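Local coordinates for putative dihydrodipicolinate synthase (Thermus thermophilus, PDB 2PCQ), which is of unestablished function but belongs to the dihydrodipicolinate synthetase family, whose members are built on a closed (beta/alpha)8 barrel, the TIM barrel, at residues T95-Y100 against L109-A114; K63-G68 against A87-L92; R205-H210 against A217-L222; P4-P9 against A196-P201. All blocks are in the same frame, centred on the assembly; numbering follows the deposited sequence.

How the interactions relate
All four contacts belong to one eight-stranded parallel barrel and the helices around it. Interaction 4 lies where the barrel closes, setting the first strand, 2-6, against the loop after the last, 191-193. Interactions 2 and 1 are nested inside the loop it closes: interaction 2 pairs strands 66-69 and 91-94, and where strand 91-94 ends interaction 1 takes over, packing the following loop on helix 107-118, with the two centres about 20 Å apart. Interaction 3 comes after interaction 4 in sequence and joins helix 201-212 to helix 216-247. Its centre lies about 36 Å from that of interaction 1, across the chain's centre, so the set samples barrel wall, barrel closure and helical periphery.

Interaction 1: residues T95-Y100 against L109-A114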
loop_
_atom_site.group_PDB
_atom_site.type_symbol
_atom_site.label_atom_id
_atom_site.label_comp_id
_atom_site.label_asym_id
_atom_site.label_seq_id
_atom_site.Cartn_x
_atom_site.Cartn_y
_atom_site.Cartn_z
ATOM N N THR A 95 -2.302 21.965 3.615
ATOM C CA THR A 95 -2.421 20.516 3.510
ATOM C C THR A 95 -3.626 20.075 4.343
ATOM O O THR A 95 -4.079 20.802 5.226
ATOM C CB THR A 95 -1.178 19.818 4.092
ATOM O OG1 THR A 95 -0.957 20.296 5.423
ATOM C CG2 THR A 95 0.057 20.099 3.244
ATOM N N PRO A 96 -4.163 18.875 4.074
ATOM C CA PRO A 96 -5.315 18.387 4.840
ATOM C C PRO A 96 -4.873 17.904 6.222
ATOM O O PRO A 96 -3.698 17.596 6.430
ATOM C CB PRO A 96 -5.822 17.208 4.002
ATOM C CG PRO A 96 -5.253 17.453 2.629
ATOM C CD PRO A 96 -3.885 17.994 2.930
ATOM N N PRO A 97 -5.800 17.861 7.195
ATOM C CA PRO A 97 -5.412 17.383 8.527
ATOM C C PRO A 97 -4.877 15.962 8.296
ATOM O O PRO A 97 -5.322 15.291 7.367
ATOM C CB PRO A 97 -6.734 17.398 9.291
ATOM C CG PRO A 97 -7.432 18.589 8.695
ATOM C CD PRO A 97 -7.168 18.413 7.207
ATOM N N ARG A 98 -3.954 15.497 9.132
ATOM C CA ARG A 98 -3.344 14.177 8.927
ATOM C C ARG A 98 -3.598 13.027 9.898
ATOM O O ARG A 98 -4.096 11.967 9.511
ATOM C CB ARG A 98 -1.826 14.333 8.836
ATOM C CG ARG A 98 -1.311 15.052 7.615
ATOM C CD ARG A 98 -0.013 15.741 7.977
ATOM N NE ARG A 98 -0.289 17.027 8.594
ATOM C CZ ARG A 98 0.454 17.595 9.536
ATOM N NH1 ARG A 98 1.541 16.990 9.999
ATOM N NH2 ARG A 98 0.108 18.786 9.997
ATOM N N TYR A 99 -3.207 13.232 11.150
ATOM C CA TYR A 99 -3.303 12.201 12.171
ATOM C C TYR A 99 -4.605 11.396 12.223
ATOM O O TYR A 99 -4.562 10.167 12.241
ATOM C CB TYR A 99 -3.005 12.809 13.542
ATOM C CG TYR A 99 -2.544 11.792 14.554
ATOM C CD1 TYR A 99 -1.200 11.431 14.650
ATOM C CD2 TYR A 99 -3.456 11.171 15.404
ATOM C CE1 TYR A 99 -0.775 10.472 15.576
ATOM C CE2 TYR A 99 -3.044 10.211 16.331
ATOM C CZ TYR A 99 -1.708 9.867 16.411
ATOM O OH TYR A 99 -1.309 8.918 17.323
ATOM N N TYR A 100 -5.753 12.070 12.251
ATOM C CA TYR A 100 -7.044 11.369 12.305
ATOM C C TYR A 100 -7.802 11.484 10.986
ATOM O O TYR A 100 -9.028 11.384 10.952
ATOM C CB TYR A 100 -7.913 11.947 13.428
ATOM C CG TYR A 100 -7.286 11.865 14.800
ATOM C CD1 TYR A 100 -7.285 10.671 15.521
ATOM C CD2 TYR A 100 -6.672 12.979 15.366
ATOM C CE1 TYR A 100 -6.680 10.595 16.776
ATOM C CE2 TYR A 100 -6.066 12.915 16.610
ATOM C CZ TYR A 100 -6.073 11.724 17.310
ATOM O OH TYR A 100 -5.466 11.675 18.540
ATOM N N LEU A 109 -13.755 19.381 3.583
ATOM C CA LEU A 109 -14.297 20.547 2.898
ATOM C C LEU A 109 -14.496 21.679 3.899
ATOM O O LEU A 109 -14.213 22.837 3.596
ATOM C CB LEU A 109 -15.633 20.199 2.226
ATOM C CG LEU A 109 -15.586 19.056 1.206
ATOM C CD1 LEU A 109 -16.982 18.788 0.664
ATOM C CD2 LEU A 109 -14.630 19.417 0.076
ATOM N N ARG A 110 -14.978 21.342 5.093
ATOM C CA ARG A 110 -15.192 22.353 6.123
ATOM C C ARG A 110 -13.878 23.037 6.476
ATOM O O ARG A 110 -13.843 24.244 6.716
ATOM C CB ARG A 110 -15.792 21.731 7.390
ATOM C CG ARG A 110 -17.202 21.182 7.219
ATOM C CD ARG A 110 -17.890 21.009 8.571
ATOM N NE ARG A 110 -17.289 19.965 9.400
ATOM C CZ ARG A 110 -17.517 18.663 9.253
ATOM N NH1 ARG A 110 -18.337 18.233 8.302
ATOM N NH2 ARG A 110 -16.930 17.789 10.063
ATOM N N TYR A 111 -12.798 22.262 6.505
ATOM C CA TYR A 111 -11.481 22.795 6.836
ATOM C C TYR A 111 -11.054 23.862 5.826
ATOM O O TYR A 111 -10.755 24.998 6.192
ATOM C CB TYR A 111 -10.449 21.662 6.858
ATOM C CG TYR A 111 -9.066 22.081 7.312
ATOM C CD1 TYR A 111 -8.828 22.479 8.630
ATOM C CD2 TYR A 111 -7.994 22.090 6.419
ATOM C CE1 TYR A 111 -7.556 22.872 9.047
ATOM C CE2 TYR A 111 -6.719 22.482 6.826
ATOM C CZ TYR A 111 -6.508 22.872 8.137
ATOM O OH TYR A 111 -5.253 23.261 8.532
ATOM N N TYR A 112 -11.036 23.493 4.552
ATOM C CA TYR A 112 -10.631 24.411 3.499
ATOM C C TYR A 112 -11.564 25.607 3.322
ATOM O O TYR A 112 -11.108 26.712 3.042
ATOM C CB TYR A 112 -10.493 23.657 2.175
ATOM C CG TYR A 112 -9.219 22.849 2.077
ATOM C CD1 TYR A 112 -9.254 21.456 1.979
ATOM C CD2 TYR A 112 -7.973 23.477 2.084
ATOM C CE1 TYR A 112 -8.077 20.711 1.887
ATOM C CE2 TYR A 112 -6.793 22.742 1.993
ATOM C CZ TYR A 112 -6.852 21.363 1.893
ATOM O OH TYR A 112 -5.689 20.638 1.780
ATOM N N GLU A 113 -12.865 25.394 3.484
ATOM C CA GLU A 113 -13.813 26.490 3.330
ATOM C C GLU A 113 -13.638 27.505 4.451
ATOM O O GLU A 113 -13.791 28.704 4.237
ATOM C CB GLU A 113 -15.244 25.951 3.300
ATOM C CG GLU A 113 -15.484 25.007 2.129
ATOM C CD GLU A 113 -16.869 24.402 2.128
ATOM O OE1 GLU A 113 -17.494 24.334 3.207
ATOM O OE2 GLU A 113 -17.325 23.975 1.046
ATOM N N ALA A 114 -13.296 27.026 5.644
ATOM C CA ALA A 114 -13.081 27.914 6.777
ATOM C C ALA A 114 -11.856 28.789 6.513
ATOM O O ALA A 114 -11.888 30.001 6.729
ATOM C CB ALA A 114 -12.881 27.105 8.048
HETATM O O HOH W 1 -3.131 22.550 7.137
#
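Two first torsions aim neighbouring tyrosines of one helix at the loop 95-100. In Tyr111, CG is anti to the backbone N (chi1 -175°) and the ring beyond it lies against Pro97; in Tyr112, CG is anti to the carbonyl carbon (chi1 -77°) and its hydroxyl end reaches Pro96. Pro97 CG lies over the centre of the Tyr111 ring, 4.0 Å from the centroid and only 7° off its normal, a CH-pi contact for which the compact, rigid proline ring is well suited. Pro97 CD sits 3.9 Å from Tyr111 CD2 over the same face. In this TIM barrel the loop follows strand 91-94 and leads into helix 107-118, so the contact folds the strand's exit back onto its own helix. Tyr111 also packs on Leu74 and Ala77 of helix 74-87 and on Pro258 of the second subunit. A water joins the segments, 2.6 Å from Tyr111 OH and 2.8 Å from Thr95 O. Tyr112 OH comes within 3.3 Å of Pro96 CG; Pro96 N, without a hydrogen, has nothing to donate to it, and the hydroxyl instead bonds to Ala94 O at the end of the strand.

Interaction 2: residues K63-G68 against A87-L92; sequences KPFLVG and AGAMAL
Phe65 lays one face of its ring over Ala89, whose CA stands 3.9 Å from the centroid, 21° off the normal and displaced toward the rim. Ala87 O approaches the same ring in its plane, at the edge, 3.4 Å from CZ. The CG of Phe65 lies between the backbone N and the carbonyl carbon (chi1 65°), and the ring beyond it comes back over segment 87-92 although CB starts off away from it. Alanine suits position 89: a small CB leaves room for the ring on one side and for Val67 CG2, at 3.6 Å, on another. Gly88 adopts the positive phi of a Schellman motif at the end of helix 74-87, where a side chain would press against Ala87 O, so glycine fits, and a bound water links its O to Phe65 N. Strands 66-69 and 91-94, with that helix between them, form a beta-alpha-beta unit of the TIM barrel. Val67 and Leu92 point to the sheet face covered by the helix, where both meet Ala84; Leu66 and Ala91 point to the other face, toward Phe122. The backbones are joined by Met90 N to Phe65 O at 2.9 Å and by Val67 N to Ala91 O at 3.2 Å, with Leu92 CA adding a C-H...O contact to Val67 O at 3.3 Å. On the Leu66 side, CD2 rests 3.8 Å from Ala91 CB. Nearer the N-terminal end of segment 63-68, the selenium of Met90, a selenomethionine, lies 3.9 Å from Pro64 CB, its long flexible chain covering the more exposed proline.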
loop_
_atom_site.group_PDB
_atom_site.type_symbol
_atom_site.label_atom_id
_atom_site.label_comp_id
_atom_site.label_asym_id
_atom_site.label_seq_id
_atom_site.Cartn_x
_atom_site.Cartn_y
_atom_site.Cartn_z
ATOM N N LYS A 63 9.094 40.000 -3.400
ATOM C CA LYS A 63 8.182 39.498 -4.421
ATOM C C LYS A 63 7.016 38.769 -3.758
ATOM O O LYS A 63 7.137 38.307 -2.626
ATOM C CB LYS A 63 8.927 38.546 -5.365
ATOM C CG LYS A 63 10.118 39.188 -6.058
ATOM C CD LYS A 63 10.801 38.235 -7.027
ATOM C CE LYS A 63 12.011 38.901 -7.674
ATOM N NZ LYS A 63 12.696 38.015 -8.655
ATOM N N PRO A 64 5.865 38.675 -4.447
ATOM C CA PRO A 64 4.707 37.980 -3.868
ATOM C C PRO A 64 5.130 36.578 -3.434
ATOM O O PRO A 64 5.732 35.840 -4.211
ATOM C CB PRO A 64 3.709 37.949 -5.023
ATOM C CG PRO A 64 4.015 39.229 -5.756
ATOM C CD PRO A 64 5.534 39.245 -5.766
ATOM N N PHE A 65 4.816 36.211 -2.197
ATOM C CA PHE A 65 5.205 34.903 -1.692
ATOM C C PHE A 65 4.043 34.098 -1.137
ATOM O O PHE A 65 2.964 34.632 -0.865
ATOM C CB PHE A 65 6.282 35.061 -0.616
ATOM C CG PHE A 65 5.810 35.770 0.626
ATOM C CD1 PHE A 65 5.528 35.055 1.788
ATOM C CD2 PHE A 65 5.674 37.155 0.644
ATOM C CE1 PHE A 65 5.121 35.710 2.953
ATOM C CE2 PHE A 65 5.267 37.822 1.801
ATOM C CZ PHE A 65 4.991 37.099 2.959
ATOM N N LEU A 66 4.284 32.802 -0.980
ATOM C CA LEU A 66 3.290 31.885 -0.450
ATOM C C LEU A 66 3.790 31.355 0.880
ATOM O O LEU A 66 4.997 31.279 1.117
ATOM C CB LEU A 66 3.085 30.709 -1.409
ATOM C CG LEU A 66 2.625 30.995 -2.839
ATOM C CD1 LEU A 66 2.681 29.704 -3.649
ATOM C CD2 LEU A 66 1.211 31.565 -2.824
ATOM N N VAL A 67 2.860 30.999 1.755
ATOM C CA VAL A 67 3.225 30.440 3.047
ATOM C C VAL A 67 2.488 29.120 3.227
ATOM O O VAL A 67 1.265 29.058 3.090
ATOM C CB VAL A 67 2.855 31.383 4.207
ATOM C CG1 VAL A 67 3.237 30.740 5.538
ATOM C CG2 VAL A 67 3.575 32.712 4.041
ATOM N N GLY A 68 3.238 28.065 3.520
ATOM C CA GLY A 68 2.620 26.769 3.720
ATOM C C GLY A 68 1.959 26.714 5.084
ATOM O O GLY A 68 2.515 27.217 6.061
ATOM N N ALA A 87 2.027 39.040 7.457
ATOM C CA ALA A 87 3.320 39.094 6.784
ATOM C C ALA A 87 3.159 39.577 5.347
ATOM O O ALA A 87 4.137 39.912 4.687
ATOM C CB ALA A 87 3.981 37.723 6.804
ATOM N N GLY A 88 1.921 39.607 4.865
ATOM C CA GLY A 88 1.669 40.064 3.512
ATOM C C GLY A 88 1.689 38.947 2.484
ATOM O O GLY A 88 1.856 39.197 1.290
ATOM N N ALA A 89 1.508 37.710 2.939
ATOM C CA ALA A 89 1.518 36.567 2.029
ATOM C C ALA A 89 0.409 36.681 0.995
ATOM O O ALA A 89 -0.711 37.063 1.317
ATOM C CB ALA A 89 1.367 35.263 2.817
HETATM N N MSE A 90 0.740 36.334 -0.245
HETATM C CA MSE A 90 -0.200 36.368 -1.361
HETATM C C MSE A 90 -1.286 35.305 -1.180
HETATM O O MSE A 90 -2.446 35.515 -1.537
HETATM C CB MSE A 90 0.575 36.149 -2.663
HETATM C CG MSE A 90 -0.184 35.436 -3.749
HETATM SE SE MSE A 90 0.940 35.279 -5.298
HETATM C CE MSE A 90 2.248 34.019 -4.546
ATOM N N ALA A 91 -0.905 34.167 -0.611
ATOM C CA ALA A 91 -1.853 33.085 -0.377
ATOM C C ALA A 91 -1.221 31.994 0.473
ATOM O O ALA A 91 -0.006 31.979 0.688
ATOM C CB ALA A 91 -2.333 32.501 -1.703
ATOM N N LEU A 92 -2.057 31.087 0.959
ATOM C CA LEU A 92 -1.599 29.968 1.770
ATOM C C LEU A 92 -1.523 28.732 0.883
ATOM O O LEU A 92 -2.125 28.686 -0.189
ATOM C CB LEU A 92 -2.591 29.686 2.899
ATOM C CG LEU A 92 -2.900 30.779 3.919
ATOM C CD1 LEU A 92 -4.119 30.372 4.727
ATOM C CD2 LEU A 92 -1.698 31.001 4.826
HETATM O O HOH W 2 2.959 38.320 -1.131
#

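Interaction 3: residues R205-H210 against A217-L222; sequences RALLDH and AEAQEL
Behind the helix face on which His210 meets Glu218, Asp209 OD1 is gripped by two nitrogens of Arg205: NH2 at 3.1 Å in a salt bridge and NE, more weakly, at 3.3 Å. NH2 meets the oxygen on its syn side, though well out of the carboxylate plane, and the four-residue spacing puts both side chains on one flank of helix 205-210; Arg205 NH1 has a second acidic partner in Asp33. On the contact side, Glu218 CB sits over the centre of the His210 imidazole, 3.6 Å from the centroid and 12° off the ring normal, in a CH-pi contact, and the two side chains cross at about a right angle. His210 CG is anti to the carbonyl carbon (chi1 -78°), and His210 ND1 is hydrogen-bonded to Arg215 in the turn between the helices, which should help to fix how the ring is rotated. The two helices make a nearly antiparallel hairpin, with segment axes 8.5 Å apart at 153°: helix 201-212 follows the last strand of the TIM barrel, and helix 216-247 begins the C-terminal helical part beyond it. Alanine lets them come close, Ala219 CB lying 3.8 Å from His210 CB. Leu222 CD2 packs next, 3.7 Å from Ala206 CB and 3.8 Å from Leu207 CB, and also meets the His210 ring at its edge. Leu207 CD1 reaches back to within 3.8 Å of Ala219 CB. Trp281, near the C terminus, packs on Ala206 and Leu222, while Gln220 bonds to Ala186 of the third subunit.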
loop_
_atom_site.group_PDB
_atom_site.type_symbol
_atom_site.label_atom_id
_atom_site.label_comp_id
_atom_site.label_asym_id
_atom_site.label_seq_id
_atom_site.Cartn_x
_atom_site.Cartn_y
_atom_site.Cartn_z
ATOM N N ARG A 205 13.357 27.580 -15.129
ATOM C CA ARG A 205 12.697 28.717 -15.769
ATOM C C ARG A 205 12.859 28.575 -17.289
ATOM O O ARG A 205 11.919 28.790 -18.058
ATOM C CB ARG A 205 13.351 30.025 -15.312
ATOM C CG ARG A 205 12.875 31.261 -16.061
ATOM C CD ARG A 205 11.521 31.707 -15.541
ATOM N NE ARG A 205 10.473 31.619 -16.544
ATOM C CZ ARG A 205 9.200 31.925 -16.318
ATOM N NH1 ARG A 205 8.816 32.338 -15.115
ATOM N NH2 ARG A 205 8.312 31.826 -17.297
ATOM N N ALA A 206 14.064 28.204 -17.707
ATOM C CA ALA A 206 14.369 28.026 -19.121
ATOM C C ALA A 206 13.532 26.897 -19.718
ATOM O O ALA A 206 13.056 26.993 -20.851
ATOM C CB ALA A 206 15.859 27.728 -19.298
ATOM N N LEU A 207 13.354 25.826 -18.951
ATOM C CA LEU A 207 12.574 24.683 -19.409
ATOM C C LEU A 207 11.129 25.122 -19.612
ATOM O O LEU A 207 10.503 24.797 -20.622
ATOM C CB LEU A 207 12.659 23.540 -18.386
ATOM C CG LEU A 207 11.855 22.257 -18.622
ATOM C CD1 LEU A 207 11.938 21.828 -20.076
ATOM C CD2 LEU A 207 12.406 21.160 -17.710
ATOM N N LEU A 208 10.608 25.865 -18.643
ATOM C CA LEU A 208 9.252 26.384 -18.715
ATOM C C LEU A 208 9.119 27.289 -19.947
ATOM O O LEU A 208 8.138 27.200 -20.691
ATOM C CB LEU A 208 8.930 27.176 -17.441
ATOM C CG LEU A 208 7.610 27.956 -17.403
ATOM C CD1 LEU A 208 6.443 27.014 -17.652
ATOM C CD2 LEU A 208 7.461 28.649 -16.053
ATOM N N ASP A 209 10.109 28.154 -20.163
ATOM C CA ASP A 209 10.085 29.061 -21.310
ATOM C C ASP A 209 10.096 28.303 -22.636
ATOM O O ASP A 209 9.324 28.623 -23.542
ATOM C CB ASP A 209 11.269 30.034 -21.271
ATOM C CG ASP A 209 11.123 31.093 -20.191
ATOM O OD1 ASP A 209 9.973 31.449 -19.849
ATOM O OD2 ASP A 209 12.156 31.584 -19.695
ATOM N N HIS A 210 10.974 27.309 -22.754
ATOM C CA HIS A 210 11.044 26.511 -23.976
ATOM C C HIS A 210 9.670 25.932 -24.298
ATOM O O HIS A 210 9.215 25.986 -25.439
ATOM C CB HIS A 210 12.031 25.348 -23.827
ATOM C CG HIS A 210 13.471 25.742 -23.948
ATOM N ND1 HIS A 210 13.946 26.523 -24.980
ATOM C CD2 HIS A 210 14.550 25.408 -23.202
ATOM C CE1 HIS A 210 15.255 26.651 -24.865
ATOM N NE2 HIS A 210 15.648 25.983 -23.794
ATOM N N ALA A 217 11.762 20.390 -28.669
ATOM C CA ALA A 217 13.010 19.636 -28.694
ATOM C C ALA A 217 13.964 20.162 -27.625
ATOM O O ALA A 217 14.602 19.387 -26.911
ATOM C CB ALA A 217 13.654 19.732 -30.075
ATOM N N GLU A 218 14.056 21.484 -27.515
ATOM C CA GLU A 218 14.926 22.100 -26.521
ATOM C C GLU A 218 14.410 21.813 -25.111
ATOM O O GLU A 218 15.190 21.628 -24.179
ATOM C CB GLU A 218 15.010 23.613 -26.743
ATOM C CG GLU A 218 15.679 24.019 -28.059
ATOM C CD GLU A 218 14.689 24.193 -29.204
ATOM O OE1 GLU A 218 13.828 23.309 -29.409
ATOM O OE2 GLU A 218 14.779 25.221 -29.908
ATOM N N ALA A 219 13.091 21.775 -24.962
ATOM C CA ALA A 219 12.482 21.503 -23.666
ATOM C C ALA A 219 12.828 20.080 -23.227
ATOM O O ALA A 219 13.239 19.853 -22.091
ATOM C CB ALA A 219 10.967 21.679 -23.755
ATOM N N GLN A 220 12.677 19.124 -24.135
ATOM C CA GLN A 220 12.983 17.735 -23.821
ATOM C C GLN A 220 14.444 17.537 -23.431
ATOM O O GLN A 220 14.738 16.788 -22.504
ATOM C CB GLN A 220 12.624 16.825 -25.002
ATOM C CG GLN A 220 11.127 16.761 -25.289
ATOM C CD GLN A 220 10.787 15.809 -26.417
ATOM O OE1 GLN A 220 11.327 15.919 -27.516
ATOM N NE2 GLN A 220 9.880 14.871 -26.154
ATOM N N GLU A 221 15.363 18.207 -24.124
ATOM C CA GLU A 221 16.779 18.063 -23.794
ATOM C C GLU A 221 17.084 18.619 -22.411
ATOM O O GLU A 221 17.888 18.051 -21.670
ATOM C CB GLU A 221 17.667 18.760 -24.833
ATOM C CG GLU A 221 17.755 18.030 -26.171
ATOM C CD GLU A 221 18.236 16.591 -26.027
ATOM O OE1 GLU A 221 19.340 16.382 -25.479
ATOM O OE2 GLU A 221 17.513 15.670 -26.463
ATOM N N LEU A 222 16.449 19.732 -22.059
ATOM C CA LEU A 222 16.683 20.326 -20.749
ATOM C C LEU A 222 16.037 19.458 -19.666
ATOM O O LEU A 222 16.584 19.304 -18.571
ATOM C CB LEU A 222 16.132 21.755 -20.707
ATOM C CG LEU A 222 16.569 22.629 -19.528
ATOM C CD1 LEU A 222 18.071 22.491 -19.305
ATOM C CD2 LEU A 222 16.193 24.084 -19.801
#

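Interaction 4: residues P4-P9 against A196-P201; sequences PPIPTP and AANLAP
Pro4 meets Ala197 and Asn198 where the TIM barrel closes, the first strand, 2-6, lying next to the last, 191-193, whose following loop carries 196-201. The apolar part is small: Pro4 CB lies 4.0 Å from Ala197 CB, and the backbones approach to 5.1 Å between Pro4 CA and Ala197 CA, a closeness that the short side chain of alanine allows. The remaining packing centres on Asn198. Its CG is anti to the carbonyl carbon (chi1 -77°), and the side chain reaches across to the proline-rich segment, with CG 3.8 Å from Pro4 CB and 3.9 Å from Pro5 O. The side chain crosses that of Ile6 at about a right angle and meets Pro7 tip to tip. The amide is probably turned over in the model, so its nitrogen and oxygen cannot be told apart with confidence. Prolines suit this run, being compact, rigid and without an N-H to satisfy in a buried setting. Helix 18-28 supplies Leu28 against Asn198, and helix 216-247 supplies Leu245 against Pro7. Backbone bonding shapes the loop before helix 201-212, for which Ala200 is the N-cap residue: Ala196 O accepts from both Leu199 N, at 3.1 Å, and Ala200 N, at 3.0 Å.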
loop_
_atom_site.group_PDB
_atom_site.type_symbol
_atom_site.label_atom_id
_atom_site.label_comp_id
_atom_site.label_asym_id
_atom_site.label_seq_id
_atom_site.Cartn_x
_atom_site.Cartn_y
_atom_site.Cartn_z
ATOM N N PRO A 4 10.709 28.440 -5.426
ATOM C CA PRO A 4 11.369 27.382 -4.672
ATOM C C PRO A 4 10.845 27.298 -3.241
ATOM O O PRO A 4 10.484 28.311 -2.642
ATOM C CB PRO A 4 12.824 27.815 -4.700
ATOM C CG PRO A 4 12.691 29.306 -4.495
ATOM C CD PRO A 4 11.527 29.671 -5.424
ATOM N N PRO A 5 10.756 26.078 -2.693
ATOM C CA PRO A 5 10.286 25.924 -1.316
ATOM C C PRO A 5 11.570 26.069 -0.493
ATOM O O PRO A 5 12.311 25.102 -0.309
ATOM C CB PRO A 5 9.731 24.501 -1.297
ATOM C CG PRO A 5 10.626 23.785 -2.263
ATOM C CD PRO A 5 10.746 24.785 -3.403
ATOM N N ILE A 6 11.854 27.279 -0.021
ATOM C CA ILE A 6 13.082 27.486 0.731
ATOM C C ILE A 6 13.114 26.766 2.073
ATOM O O ILE A 6 12.123 26.723 2.802
ATOM C CB ILE A 6 13.377 28.991 0.968
ATOM C CG1 ILE A 6 12.320 29.612 1.881
ATOM C CG2 ILE A 6 13.426 29.725 -0.368
ATOM C CD1 ILE A 6 12.685 31.011 2.345
ATOM N N PRO A 7 14.264 26.169 2.407
ATOM C CA PRO A 7 14.371 25.464 3.683
ATOM C C PRO A 7 14.438 26.462 4.828
ATOM O O PRO A 7 14.698 27.646 4.610
ATOM C CB PRO A 7 15.663 24.663 3.526
ATOM C CG PRO A 7 16.490 25.535 2.642
ATOM C CD PRO A 7 15.489 26.002 1.605
ATOM N N THR A 8 14.165 25.990 6.040
ATOM C CA THR A 8 14.226 26.837 7.223
ATOM C C THR A 8 15.477 26.403 7.978
ATOM O O THR A 8 15.558 25.280 8.474
ATOM C CB THR A 8 12.989 26.652 8.115
ATOM O OG1 THR A 8 11.816 27.006 7.373
ATOM C CG2 THR A 8 13.089 27.543 9.350
ATOM N N PRO A 9 16.478 27.292 8.060
ATOM C CA PRO A 9 17.750 27.030 8.739
ATOM C C PRO A 9 17.710 26.833 10.248
ATOM O O PRO A 9 17.037 27.568 10.962
ATOM C CB PRO A 9 18.603 28.249 8.368
ATOM C CG PRO A 9 17.977 28.758 7.100
ATOM C CD PRO A 9 16.510 28.603 7.390
ATOM N N ALA A 196 14.199 21.640 -6.264
ATOM C CA ALA A 196 15.353 21.724 -7.153
ATOM C C ALA A 196 15.575 23.149 -7.656
ATOM O O ALA A 196 16.665 23.486 -8.117
ATOM C CB ALA A 196 15.183 20.768 -8.331
ATOM N N ALA A 197 14.541 23.983 -7.566
ATOM C CA ALA A 197 14.649 25.370 -8.002
ATOM C C ALA A 197 15.468 26.183 -7.000
ATOM O O ALA A 197 15.788 27.345 -7.252
ATOM C CB ALA A 197 13.267 25.988 -8.181
ATOM N N ASN A 198 15.789 25.579 -5.857
ATOM C CA ASN A 198 16.620 26.244 -4.855
ATOM C C ASN A 198 18.061 26.190 -5.370
ATOM O O ASN A 198 18.903 27.003 -4.988
ATOM C CB ASN A 198 16.606 25.501 -3.511
ATOM C CG ASN A 198 15.337 25.723 -2.714
ATOM O OD1 ASN A 198 14.485 24.839 -2.623
ATOM N ND2 ASN A 198 15.210 26.900 -2.124
ATOM N N LEU A 199 18.336 25.214 -6.231
ATOM C CA LEU A 199 19.679 25.010 -6.763
ATOM C C LEU A 199 19.892 25.495 -8.191
ATOM O O LEU A 199 20.916 26.112 -8.491
ATOM C CB LEU A 199 20.041 23.523 -6.672
ATOM C CG LEU A 199 19.856 22.858 -5.300
ATOM C CD1 LEU A 199 20.169 21.373 -5.404
ATOM C CD2 LEU A 199 20.754 23.523 -4.269
ATOM N N ALA A 200 18.942 25.205 -9.074
ATOM C CA ALA A 200 19.056 25.623 -10.469
ATOM C C ALA A 200 17.789 26.341 -10.926
ATOM O O ALA A 200 17.149 25.932 -11.893
ATOM C CB ALA A 200 19.318 24.406 -11.356
ATOM N N PRO A 201 17.415 27.432 -10.237
ATOM C CA PRO A 201 16.211 28.194 -10.592
ATOM C C PRO A 201 16.139 28.665 -12.044
ATOM O O PRO A 201 15.068 28.647 -12.653
ATOM C CB PRO A 201 16.223 29.354 -9.596
ATOM C CG PRO A 201 17.692 29.519 -9.270
ATOM C CD PRO A 201 18.152 28.089 -9.143
#